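PDB 4PEY: Exo-beta-1,3-glucanase from Streptomyces sp. SirexAA-E, which hydrolyses laminarin and laminarioligosaccharides, removing beta-D-glucose units successively from non-reducing ends and yielding glucose and laminaribiose as end products. Local coordinates for residues 354-362 with 388-396; 469-479 with 506-514. The protein carries 1 engineered substitution. All coordinates share one frame; numbering follows the deposited sequence.

Interaction 1 (354-362 with 388-396)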
ATOM      1  N   SER A 354      11.746  -1.247  18.853  1.00 16.10           N
ATOM      2  CA  SER A 354      12.530  -2.375  19.356  1.00 18.40           C
ATOM      3  C   SER A 354      11.645  -3.478  19.932  1.00 18.14           C
ATOM      4  O   SER A 354      10.500  -3.233  20.300  1.00 18.71           O
ATOM      5  CB  SER A 354      13.524  -1.905  20.425  1.00 18.90           C
ATOM      6  OG  SER A 354      12.844  -1.468  21.590  1.00 21.61           O
ATOM      7  N   ASP A 355      12.184  -4.691  20.021  1.00 21.09           N
ATOM      8  CA  ASP A 355      11.466  -5.794  20.651  1.00 23.34           C
ATOM      9  C   ASP A 355      11.133  -5.460  22.112  1.00 23.38           C
ATOM     10  O   ASP A 355      12.016  -5.125  22.896  1.00 25.35           O
ATOM     11  CB  ASP A 355      12.296  -7.075  20.573  1.00 26.83           C
ATOM     12  CG  ASP A 355      11.540  -8.295  21.060  1.00 33.96           C
ATOM     13  OD1 ASP A 355      10.325  -8.405  20.781  1.00 36.38           O
ATOM     14  OD2 ASP A 355      12.166  -9.145  21.728  1.00 39.30           O
ATOM     15  N   GLY A 356       9.854  -5.533  22.468  1.00 22.90           N
ATOM     16  CA  GLY A 356       9.429  -5.247  23.827  1.00 23.38           C
ATOM     17  C   GLY A 356       9.172  -3.779  24.108  1.00 23.57           C
ATOM     18  O   GLY A 356       8.913  -3.405  25.255  1.00 24.94           O
ATOM     19  N   ALA A 357       9.239  -2.958  23.059  1.00 22.41           N
ATOM     20  CA  ALA A 357       9.010  -1.516  23.150  1.00 22.90           C
ATOM     21  C   ALA A 357       7.721  -1.201  23.889  1.00 22.90           C
ATOM     22  O   ALA A 357       6.653  -1.705  23.544  1.00 24.43           O
ATOM     23  CB  ALA A 357       8.975  -0.899  21.760  1.00 21.69           C
ATOM     24  N   SER A 358       7.827  -0.319  24.872  1.00 21.88           N
ATOM     25  CA  SER A 358       6.827  -0.200  25.911  1.00 24.66           C
ATOM     26  C   SER A 358       6.194   1.200  26.052  1.00 25.08           C
ATOM     27  O   SER A 358       5.178   1.371  26.736  1.00 29.68           O
ATOM     28  CB  SER A 358       7.478  -0.624  27.234  1.00 26.43           C
ATOM     29  OG  SER A 358       8.746   0.026  27.434  1.00 25.82           O
ATOM     30  N   GLY A 359       6.789   2.198  25.414  1.00 20.16           N
ATOM     31  CA  GLY A 359       6.279   3.556  25.524  1.00 17.95           C
ATOM     32  C   GLY A 359       5.138   3.847  24.563  1.00 16.18           C
ATOM     33  O   GLY A 359       4.905   3.116  23.594  1.00 16.03           O
ATOM     34  N   ASP A 360       4.411   4.928  24.818  1.00 14.72           N
ATOM     35  CA  ASP A 360       3.311   5.279  23.936  1.00 13.97           C
ATOM     36  C   ASP A 360       3.704   6.432  23.013  1.00 13.83           C
ATOM     37  O   ASP A 360       4.607   7.206  23.329  1.00 16.03           O
ATOM     38  CB  ASP A 360       2.075   5.613  24.765  1.00 19.01           C
ATOM     39  CG  ASP A 360       1.709   4.482  25.721  1.00 23.62           C
ATOM     40  OD1 ASP A 360       1.402   3.375  25.227  1.00 25.64           O
ATOM     41  OD2 ASP A 360       1.750   4.691  26.962  1.00 27.62           O
ATOM     42  N   HIS A 361       3.047   6.516  21.858  1.00 12.91           N
ATOM     43  CA  HIS A 361       3.316   7.567  20.881  1.00 14.14           C
ATOM     44  C   HIS A 361       2.000   8.122  20.353  1.00 14.90           C
ATOM     45  O   HIS A 361       1.858   8.345  19.149  1.00 15.44           O
ATOM     46  CB  HIS A 361       4.159   7.042  19.705  1.00 15.15           C
ATOM     47  CG  HIS A 361       5.424   6.349  20.111  1.00 13.53           C
ATOM     48  ND1 HIS A 361       6.584   7.032  20.412  1.00 15.17           N
ATOM     49  CD2 HIS A 361       5.718   5.033  20.252  1.00 14.33           C
ATOM     50  CE1 HIS A 361       7.534   6.170  20.725  1.00 15.21           C
ATOM     51  NE2 HIS A 361       7.036   4.948  20.635  1.00 15.08           N
ATOM     52  N   ALA A 362       1.031   8.331  21.240  1.00 13.87           N
ATOM     53  CA  ALA A 362      -0.335   8.614  20.791  1.00 13.76           C
ATOM     54  C   ALA A 362      -0.492   9.985  20.133  1.00 14.15           C
ATOM     55  O   ALA A 362      -1.189  10.118  19.121  1.00 15.69           O
ATOM     56  CB  ALA A 362      -1.303   8.485  21.950  1.00 15.43           C
ATOM     57  N   VAL A 388       7.779  -6.153  11.215  1.00 10.35           N
ATOM     58  CA  VAL A 388       7.454  -6.306  12.626  1.00 10.85           C
ATOM     59  C   VAL A 388       7.135  -4.927  13.181  1.00 12.72           C
ATOM     60  O   VAL A 388       7.981  -4.019  13.132  1.00 12.82           O
ATOM     61  CB  VAL A 388       8.605  -6.946  13.431  1.00 13.73           C
ATOM     62  CG1 VAL A 388       8.240  -7.036  14.916  1.00 14.11           C
ATOM     63  CG2 VAL A 388       8.953  -8.318  12.879  1.00 14.08           C
ATOM     64  N   VAL A 389       5.908  -4.747  13.675  1.00 12.00           N
ATOM     65  CA  VAL A 389       5.530  -3.459  14.260  1.00 12.17           C
ATOM     66  C   VAL A 389       5.506  -3.580  15.778  1.00 12.34           C
ATOM     67  O   VAL A 389       4.564  -4.128  16.357  1.00 13.01           O
ATOM     68  CB  VAL A 389       4.158  -2.967  13.755  1.00 12.46           C
ATOM     69  CG1 VAL A 389       3.813  -1.626  14.382  1.00 13.46           C
ATOM     70  CG2 VAL A 389       4.161  -2.861  12.234  1.00 13.99           C
ATOM     71  N   ASN A 390       6.557  -3.069  16.413  1.00 13.60           N
ATOM     72  CA  ASN A 390       6.684  -3.091  17.865  1.00 13.21           C
ATOM     73  C   ASN A 390       6.097  -1.846  18.536  1.00 12.30           C
ATOM     74  O   ASN A 390       5.495  -1.933  19.611  1.00 13.56           O
ATOM     75  CB  ASN A 390       8.160  -3.227  18.257  1.00 13.26           C
ATOM     76  CG  ASN A 390       8.725  -4.594  17.925  1.00 14.41           C
ATOM     77  OD1 ASN A 390       8.183  -5.614  18.354  1.00 17.40           O
ATOM     78  ND2 ASN A 390       9.813  -4.625  17.161  1.00 15.46           N
ATOM     79  N   SER A 391       6.276  -0.686  17.906  1.00 13.10           N
ATOM     80  CA  SER A 391       5.907   0.584  18.543  1.00 13.42           C
ATOM     81  C   SER A 391       4.405   0.786  18.698  1.00 13.08           C
ATOM     82  O   SER A 391       3.638   0.630  17.738  1.00 13.75           O
ATOM     83  CB  SER A 391       6.484   1.764  17.761  1.00 13.74           C
ATOM     84  OG  SER A 391       7.901   1.753  17.793  1.00 15.72           O
ATOM     85  N   ASN A 392       4.000   1.146  19.913  1.00 12.58           N
ATOM     86  CA  ASN A 392       2.611   1.492  20.193  1.00 12.51           C
ATOM     87  C   ASN A 392       2.157   2.669  19.337  1.00 13.24           C
ATOM     88  O   ASN A 392       2.958   3.560  19.028  1.00 13.02           O
ATOM     89  CB  ASN A 392       2.421   1.840  21.676  1.00 13.41           C
ATOM     90  CG  ASN A 392       2.604   0.644  22.594  1.00 15.36           C
ATOM     91  OD1 ASN A 392       2.675  -0.497  22.152  1.00 14.98           O
ATOM     92  ND2 ASN A 392       2.681   0.909  23.890  1.00 19.43           N
ATOM     93  N   ASP A 393       0.875   2.646  18.968  1.00 12.89           N
ATOM     94  CA  ASP A 393       0.165   3.731  18.277  1.00 11.67           C
ATOM     95  C   ASP A 393       0.572   3.911  16.817  1.00 12.45           C
ATOM     96  O   ASP A 393       0.147   4.862  16.171  1.00 13.69           O
ATOM     97  CB  ASP A 393       0.336   5.064  19.036  1.00 13.20           C
ATOM     98  CG  ASP A 393      -0.125   4.964  20.479  1.00 15.27           C
ATOM     99  OD1 ASP A 393      -1.358   4.879  20.708  1.00 16.45           O
ATOM    100  OD2 ASP A 393       0.742   4.940  21.382  1.00 15.58           O
ATOM    101  N   THR A 394       1.378   2.996  16.295  1.00 12.03           N
ATOM    102  CA  THR A 394       1.841   3.088  14.912  1.00 11.79           C
ATOM    103  C   THR A 394       0.663   3.033  13.938  1.00 11.59           C
ATOM    104  O   THR A 394      -0.298   2.276  14.150  1.00 11.50           O
ATOM    105  CB  THR A 394       2.848   1.951  14.592  1.00 12.97           C
ATOM    106  OG1 THR A 394       3.992   2.089  15.441  1.00 13.11           O
ATOM    107  CG2 THR A 394       3.303   1.976  13.125  1.00 13.45           C
ATOM    108  N   ILE A 395       0.740   3.845  12.884  1.00 10.66           N
ATOM    109  CA  ILE A 395      -0.243   3.817  11.805  1.00 11.87           C
ATOM    110  C   ILE A 395       0.354   3.177  10.568  1.00 11.46           C
ATOM    111  O   ILE A 395       1.413   3.596  10.101  1.00 12.74           O
ATOM    112  CB  ILE A 395      -0.739   5.233  11.422  1.00 12.79           C
ATOM    113  CG1 ILE A 395      -1.374   5.936  12.621  1.00 14.16           C
ATOM    114  CG2 ILE A 395      -1.734   5.166  10.253  1.00 14.09           C
ATOM    115  CD1 ILE A 395      -1.621   7.419  12.389  1.00 17.72           C
ATOM    116  N   ILE A 396      -0.316   2.149  10.054  1.00 11.36           N
ATOM    117  CA  ILE A 396       0.062   1.529   8.794  0.52 12.03           C
ATOM    118  C   ILE A 396      -1.010   1.899   7.784  1.00 10.31           C
ATOM    119  O   ILE A 396      -2.103   1.331   7.801  1.00 12.77           O
ATOM    120  CB  ILE A 396       0.171  -0.005   8.907  0.52 13.09           C
ATOM    121  CG1 ILE A 396       1.038  -0.400  10.106  0.52 15.22           C
ATOM    122  CG2 ILE A 396       0.713  -0.599   7.610  0.52 14.99           C
ATOM    123  CD1 ILE A 396       2.458   0.068  10.004  0.52 15.23           C
TER
HETATM  124  O   HOH W   1       7.409  -5.745  21.026  1.00 21.76           O
HETATM  125  O   HOH W   2       5.828  -3.633  21.749  1.00 23.00           O
HETATM  126  O   HOH W   3       3.908  -2.467  23.969  1.00 32.01           O
HETATM  127  O   HOH W   4       5.902   1.199  21.992  1.00 17.25           O
HETATM  128  O   HOH W   5      -0.315   3.524  23.415  1.00 27.38           O
HETATM  129  O   HOH W   6       8.294   2.478  20.569  1.00 21.22           O

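Interaction 2 (469-479 with 506-514)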
ATOM      1  N   ILE A 469       1.392 -27.240   4.879  1.00 17.20           N
ATOM      2  CA  ILE A 469       0.818 -26.107   5.597  1.00 17.98           C
ATOM      3  C   ILE A 469       0.098 -26.549   6.873  1.00 16.95           C
ATOM      4  O   ILE A 469      -0.721 -25.816   7.417  1.00 16.95           O
ATOM      5  CB  ILE A 469      -0.151 -25.286   4.701  1.00 17.48           C
ATOM      6  CG1 ILE A 469      -1.305 -26.148   4.164  1.00 17.16           C
ATOM      7  CG2 ILE A 469       0.628 -24.606   3.572  1.00 17.29           C
ATOM      8  CD1 ILE A 469      -2.351 -25.357   3.381  1.00 17.52           C
ATOM      9  N   GLN A 470       0.412 -27.744   7.363  1.00 17.10           N
ATOM     10  CA  GLN A 470      -0.193 -28.200   8.612  1.00 17.99           C
ATOM     11  C   GLN A 470       0.282 -27.316   9.765  1.00 18.92           C
ATOM     12  O   GLN A 470       1.470 -27.018   9.889  1.00 21.03           O
ATOM     13  CB  GLN A 470       0.132 -29.669   8.884  1.00 19.45           C
ATOM     14  CG  GLN A 470      -0.663 -30.269  10.046  1.00 20.35           C
ATOM     15  CD  GLN A 470      -2.145 -30.478   9.725  1.00 23.12           C
ATOM     16  OE1 GLN A 470      -2.528 -30.690   8.568  1.00 24.52           O
ATOM     17  NE2 GLN A 470      -2.983 -30.429  10.754  1.00 22.96           N
ATOM     18  N   ASN A 471      -0.670 -26.896  10.592  1.00 18.34           N
ATOM     19  CA  ASN A 471      -0.452 -25.920  11.650  1.00 19.39           C
ATOM     20  C   ASN A 471      -0.966 -26.494  12.966  1.00 19.34           C
ATOM     21  O   ASN A 471      -2.048 -26.140  13.424  1.00 19.08           O
ATOM     22  CB  ASN A 471      -1.167 -24.614  11.282  1.00 17.99           C
ATOM     23  CG  ASN A 471      -1.132 -23.569  12.389  1.00 19.00           C
ATOM     24  OD1 ASN A 471      -0.285 -23.603  13.284  1.00 21.04           O
ATOM     25  ND2 ASN A 471      -2.069 -22.624  12.324  1.00 19.64           N
ATOM     26  N   GLY A 472      -0.201 -27.397  13.569  1.00 22.88           N
ATOM     27  CA  GLY A 472      -0.702 -28.124  14.723  1.00 22.91           C
ATOM     28  C   GLY A 472      -1.875 -28.980  14.276  1.00 25.23           C
ATOM     29  O   GLY A 472      -1.730 -29.793  13.363  1.00 25.11           O
ATOM     30  N   ASP A 473      -3.045 -28.792  14.886  1.00 25.11           N
ATOM     31  CA  ASP A 473      -4.241 -29.533  14.507  0.56 26.82           C
ATOM     32  C   ASP A 473      -5.099 -28.760  13.510  1.00 25.03           C
ATOM     33  O   ASP A 473      -6.243 -29.136  13.242  1.00 26.73           O
ATOM     34  CB  ASP A 473      -5.069 -29.873  15.746  0.56 30.15           C
ATOM     35  CG  ASP A 473      -4.337 -30.789  16.704  0.56 33.38           C
ATOM     36  OD1 ASP A 473      -3.712 -31.766  16.237  0.56 34.42           O
ATOM     37  OD2 ASP A 473      -4.380 -30.527  17.925  0.56 35.99           O
ATOM     38  N   ILE A 474      -4.553 -27.673  12.975  1.00 19.41           N
ATOM     39  CA  ILE A 474      -5.280 -26.847  12.017  1.00 17.68           C
ATOM     40  C   ILE A 474      -4.712 -27.035  10.612  1.00 16.22           C
ATOM     41  O   ILE A 474      -3.491 -27.063  10.427  1.00 15.94           O
ATOM     42  CB  ILE A 474      -5.227 -25.353  12.429  1.00 18.87           C
ATOM     43  CG1 ILE A 474      -5.911 -25.167  13.789  1.00 22.16           C
ATOM     44  CG2 ILE A 474      -5.862 -24.441  11.369  1.00 18.39           C
ATOM     45  CD1 ILE A 474      -5.723 -23.796  14.371  1.00 26.13           C
ATOM     46  N   LYS A 475      -5.600 -27.180   9.627  1.00 16.36           N
ATOM     47  CA  LYS A 475      -5.187 -27.223   8.230  1.00 15.19           C
ATOM     48  C   LYS A 475      -4.901 -25.812   7.731  1.00 14.10           C
ATOM     49  O   LYS A 475      -5.812 -24.995   7.608  1.00 14.77           O
ATOM     50  CB  LYS A 475      -6.255 -27.872   7.354  1.00 16.67           C
ATOM     51  CG  LYS A 475      -6.489 -29.344   7.632  1.00 18.78           C
ATOM     52  CD  LYS A 475      -7.570 -29.853   6.699  1.00 23.09           C
ATOM     53  CE  LYS A 475      -8.196 -31.151   7.177  1.00 29.48           C
ATOM     54  NZ  LYS A 475      -9.442 -31.419   6.400  1.00 32.57           N
ATOM     55  N   GLY A 476      -3.640 -25.520   7.450  1.00 13.79           N
ATOM     56  CA  GLY A 476      -3.277 -24.196   6.981  1.00 13.05           C
ATOM     57  C   GLY A 476      -3.049 -23.194   8.102  1.00 13.61           C
ATOM     58  O   GLY A 476      -3.374 -23.437   9.271  1.00 14.64           O
ATOM     59  N   TYR A 477      -2.467 -22.064   7.721  1.00 13.66           N
ATOM     60  CA  TYR A 477      -2.237 -20.934   8.606  1.00 12.69           C
ATOM     61  C   TYR A 477      -3.176 -19.812   8.228  1.00 11.54           C
ATOM     62  O   TYR A 477      -3.245 -19.444   7.056  1.00 13.70           O
ATOM     63  CB  TYR A 477      -0.791 -20.445   8.494  1.00 13.94           C
ATOM     64  CG  TYR A 477       0.242 -21.423   9.005  1.00 14.88           C
ATOM     65  CD1 TYR A 477       0.653 -22.504   8.231  1.00 15.83           C
ATOM     66  CD2 TYR A 477       0.818 -21.253  10.259  1.00 15.72           C
ATOM     67  CE1 TYR A 477       1.606 -23.402   8.707  1.00 16.38           C
ATOM     68  CE2 TYR A 477       1.761 -22.133  10.736  1.00 17.47           C
ATOM     69  CZ  TYR A 477       2.152 -23.207   9.964  1.00 17.89           C
ATOM     70  OH  TYR A 477       3.106 -24.065  10.464  1.00 21.96           O
ATOM     71  N   ALA A 478      -3.909 -19.269   9.197  1.00 12.62           N
ATOM     72  CA  ALA A 478      -4.781 -18.127   8.915  1.00 13.09           C
ATOM     73  C   ALA A 478      -4.060 -17.010   8.142  1.00 11.48           C
ATOM     74  O   ALA A 478      -2.870 -16.754   8.350  1.00 12.60           O
ATOM     75  CB  ALA A 478      -5.357 -17.564  10.212  1.00 13.25           C
ATOM     76  N   ALA A 479      -4.792 -16.344   7.256  1.00 12.05           N
ATOM     77  CA  ALA A 479      -4.305 -15.116   6.629  1.00 10.51           C
ATOM     78  C   ALA A 479      -4.181 -13.980   7.645  1.00 11.67           C
ATOM     79  O   ALA A 479      -3.382 -13.064   7.466  1.00 11.63           O
ATOM     80  CB  ALA A 479      -5.225 -14.709   5.510  1.00 12.76           C
ATOM     81  N   ILE A 506      -6.028 -29.247  -1.814  1.00 13.40           N
ATOM     82  CA  ILE A 506      -5.746 -28.668  -0.506  1.00 13.10           C
ATOM     83  C   ILE A 506      -6.971 -27.991   0.114  1.00 13.18           C
ATOM     84  O   ILE A 506      -7.850 -27.469  -0.588  1.00 13.58           O
ATOM     85  CB  ILE A 506      -4.549 -27.682  -0.618  1.00 14.13           C
ATOM     86  CG1 ILE A 506      -3.252 -28.494  -0.723  1.00 14.86           C
ATOM     87  CG2 ILE A 506      -4.457 -26.709   0.576  1.00 15.31           C
ATOM     88  CD1 ILE A 506      -2.017 -27.679  -1.020  1.00 15.63           C
ATOM     89  N   ARG A 507      -7.038 -28.058   1.439  1.00 11.95           N
ATOM     90  CA  ARG A 507      -8.034 -27.354   2.235  1.00 12.07           C
ATOM     91  C   ARG A 507      -7.365 -26.342   3.163  1.00 14.26           C
ATOM     92  O   ARG A 507      -6.349 -26.641   3.802  1.00 14.55           O
ATOM     93  CB  ARG A 507      -8.859 -28.342   3.062  1.00 13.56           C
ATOM     94  CG  ARG A 507      -9.757 -29.220   2.211  1.00 13.40           C
ATOM     95  CD  ARG A 507     -10.775 -28.376   1.455  1.00 13.11           C
ATOM     96  NE  ARG A 507     -11.681 -29.183   0.637  1.00 14.22           N
ATOM     97  CZ  ARG A 507     -11.559 -29.376  -0.675  1.00 13.55           C
ATOM     98  NH1 ARG A 507     -10.564 -28.815  -1.360  1.00 13.74           N
ATOM     99  NH2 ARG A 507     -12.455 -30.123  -1.312  1.00 13.78           N
ATOM    100  N   GLN A 508      -7.951 -25.152   3.228  1.00 12.00           N
ATOM    101  CA  GLN A 508      -7.520 -24.088   4.129  1.00 12.30           C
ATOM    102  C   GLN A 508      -8.596 -23.988   5.200  1.00 13.55           C
ATOM    103  O   GLN A 508      -9.743 -23.718   4.870  1.00 14.33           O
ATOM    104  CB  GLN A 508      -7.366 -22.768   3.366  1.00 12.59           C
ATOM    105  CG  GLN A 508      -7.077 -21.536   4.228  1.00 13.45           C
ATOM    106  CD  GLN A 508      -5.620 -21.428   4.658  1.00 13.39           C
ATOM    107  OE1 GLN A 508      -4.713 -21.956   4.000  1.00 13.94           O
ATOM    108  NE2 GLN A 508      -5.386 -20.736   5.767  1.00 14.85           N
ATOM    109  N   GLN A 509      -8.270 -24.240   6.467  1.00 12.31           N
ATOM    110  CA  GLN A 509      -9.341 -24.322   7.463  1.00 12.23           C
ATOM    111  C   GLN A 509     -10.123 -23.011   7.574  1.00 13.16           C
ATOM    112  O   GLN A 509     -11.354 -23.018   7.665  1.00 14.80           O
ATOM    113  CB  GLN A 509      -8.783 -24.717   8.828  1.00 15.42           C
ATOM    114  CG  GLN A 509      -9.835 -25.165   9.814  1.00 20.28           C
ATOM    115  CD  GLN A 509      -9.275 -26.119  10.867  1.00 25.74           C
ATOM    116  OE1 GLN A 509      -8.442 -26.980  10.574  1.00 28.83           O
ATOM    117  NE2 GLN A 509      -9.734 -25.969  12.089  1.00 28.67           N
ATOM    118  N   HIS A 510      -9.415 -21.887   7.547  1.00 13.29           N
ATOM    119  CA  HIS A 510     -10.066 -20.587   7.670  1.00 13.40           C
ATOM    120  C   HIS A 510      -9.186 -19.462   7.141  1.00 12.36           C
ATOM    121  O   HIS A 510      -7.969 -19.622   6.984  1.00 13.36           O
ATOM    122  CB  HIS A 510     -10.434 -20.309   9.132  1.00 13.36           C
ATOM    123  CG  HIS A 510      -9.329 -20.608  10.102  1.00 13.64           C
ATOM    124  ND1 HIS A 510      -9.511 -21.405  11.212  1.00 14.86           N
ATOM    125  CD2 HIS A 510      -8.026 -20.233  10.116  1.00 14.68           C
ATOM    126  CE1 HIS A 510      -8.371 -21.494  11.880  1.00 15.69           C
ATOM    127  NE2 HIS A 510      -7.453 -20.798  11.232  1.00 15.31           N
ATOM    128  N   GLY A 511      -9.803 -18.321   6.858  1.00 12.86           N
ATOM    129  CA  GLY A 511      -9.050 -17.128   6.515  1.00 13.10           C
ATOM    130  C   GLY A 511      -8.585 -16.393   7.765  1.00 11.90           C
ATOM    131  O   GLY A 511      -7.533 -15.747   7.762  1.00 12.50           O
ATOM    132  N   PHE A 512      -9.369 -16.509   8.837  1.00 12.34           N
ATOM    133  CA  PHE A 512      -9.191 -15.713  10.048  1.00 11.91           C
ATOM    134  C   PHE A 512      -9.211 -16.606  11.278  1.00 11.43           C
ATOM    135  O   PHE A 512      -9.940 -17.596  11.315  1.00 13.99           O
ATOM    136  CB  PHE A 512     -10.291 -14.651  10.131  1.00 11.93           C
ATOM    137  CG  PHE A 512     -10.369 -13.800   8.905  1.00 11.14           C
ATOM    138  CD1 PHE A 512     -11.107 -14.208   7.804  1.00 12.74           C
ATOM    139  CD2 PHE A 512      -9.652 -12.618   8.828  1.00 12.32           C
ATOM    140  CE1 PHE A 512     -11.146 -13.439   6.652  1.00 13.23           C
ATOM    141  CE2 PHE A 512      -9.690 -11.846   7.687  1.00 13.71           C
ATOM    142  CZ  PHE A 512     -10.433 -12.257   6.593  1.00 14.21           C
ATOM    143  N   GLN A 513      -8.404 -16.257  12.276  1.00 11.11           N
ATOM    144  CA  GLN A 513      -8.348 -17.010  13.527  1.00 11.86           C
ATOM    145  C   GLN A 513      -8.231 -16.013  14.671  1.00 12.55           C
ATOM    146  O   GLN A 513      -7.404 -15.097  14.611  1.00 13.84           O
ATOM    147  CB  GLN A 513      -7.165 -17.998  13.544  1.00 13.00           C
ATOM    148  CG  GLN A 513      -7.101 -18.849  14.815  1.00 14.77           C
ATOM    149  CD  GLN A 513      -5.836 -19.691  14.927  1.00 19.13           C
ATOM    150  OE1 GLN A 513      -4.804 -19.389  14.319  1.00 21.00           O
ATOM    151  NE2 GLN A 513      -5.911 -20.752  15.717  1.00 24.04           N
ATOM    152  N   ALA A 514      -9.070 -16.171  15.695  1.00 12.78           N
ATOM    153  CA  ALA A 514      -9.098 -15.219  16.805  1.00 13.50           C
ATOM    154  C   ALA A 514      -9.718 -15.852  18.039  1.00 15.78           C
ATOM    155  O   ALA A 514     -10.489 -16.804  17.927  1.00 16.85           O
ATOM    156  CB  ALA A 514      -9.879 -13.952  16.413  1.00 15.55           C
TER
HETATM  157  O   HOH W   7      -8.784 -27.927  14.108  1.00 36.32           O
HETATM  158  O   HOH W   8      -8.350 -29.887  11.114  1.00 41.89           O
HETATM  159  O   HOH W   9      -6.406 -22.289   8.382  1.00 15.14           O
HETATM  160  O   HOH W  10      -1.962 -22.060   4.870  1.00 15.09           O
HETATM  161  O   HOH W  11      -4.640 -20.593  11.752  1.00 15.15           O

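Interaction 1 (354-362 with 388-396)
Asn-392 reaches across to Gly-359 and Asp-360, and its side chain shows how one asparagine can meet several partners along its length. Its CB lies 3.4 Å from Gly-359 O, and CG passes the same carbonyl at 3.5 Å. With CG anti to its carbonyl carbon (chi1 -68°), the amide is carried toward Asp-360, its plane 23° from the carboxylate's, and ND2 donates to Asp-360 OD1 at 3.1 Å from above that carboxylate. The other branch, OD1, accepts from Asp-426 N, so both ends of the amide are engaged.

Next along the chain, Asp-393 OD2 takes the backbone N-H of His-361 in a fairly straight bond of 2.8 Å (165°). The two carboxylates bring like charges close, with Asp-360 OD1 4.2 Å from Asp-393 OD2, and a water donating to both of those oxygens probably eases the repulsion. His-361 presents its ring edge to Asn-392 O, with CD2 3.4 Å from that oxygen, while ND1 bonds Asp-330. At the other end, Asn-390 CB packs at 3.1 Å against Ser-354 O. Turns stacked in this way, following neighbouring parallel strands, are characteristic of the parallel beta-helix that family 55 glycoside hydrolases adopt.

Interaction 2 (469-479 with 506-514)
Gln-508 turns back toward 469-479 because its CG stands anti to the backbone N (chi1 173°) and the chain then bends at CG (chi2 79°), whereas Gln-509 stays extended and reaches Lys-475 directly. These are loops leading into neighbouring strands of a parallel beta-helix, and the two glutamines join them. Gln-508 NE2 donates to Tyr-477 O at 2.8 Å and to His-510 O at 3.1 Å; both oxygens lie near the amide plane, but the first carbonyl is met from above its own plane. A leucine here, lacking an N-H, would probably leave Tyr-477 O, still held by Lys-459, without its tie to the 506-514 loop.

Gln-509 grips Lys-475 twice: Lys-475 N donates to Gln-509 OE1 at 3.0 Å, while Lys-475 O accepts from Gln-509 N at 2.8 Å. The lysine ammonium pairs with Glu-537. At Gly-476 a CB would run into Gln-508 OE1 and also crowd the carbonyl O of Lys-475. Ile-474 CG2 lies 3.9 Å from His-510 CE1, and Ala-478 CB 3.8 Å from CD2 of that ring. While His-510 ND1 bonds Asn-541 O, a water in the ring plane lies 2.9 Å from NE2, accepting from Ala-478 N and donating to Gln-513 OE1.

Overall arrangement
Followed from the N terminus, the chain forms the 354-362 loop and returns through strands 367-375 and 385-389 to 388-396, where interaction 1 closes one coil with 25 intervening residues. After two further strands of the shared sheet, 419-423 and 443-445, interaction 2 closes a similar span of 26 residues between 469-479 and 506-514. The contacts lie in series, neither nested nor crossed. Both lie beside the same parallel sheet: 354-362 follows strand 348-352, next to 385-389, and 469-479 leads into 480-482, next to 512-513. Their centres are 28 Å apart. Interaction 1 is remote from the annotated sites; in interaction 2, the Ala-479 side chain lies about 8 Å from that of engineered Ala-458, at the inferred proton-donor position.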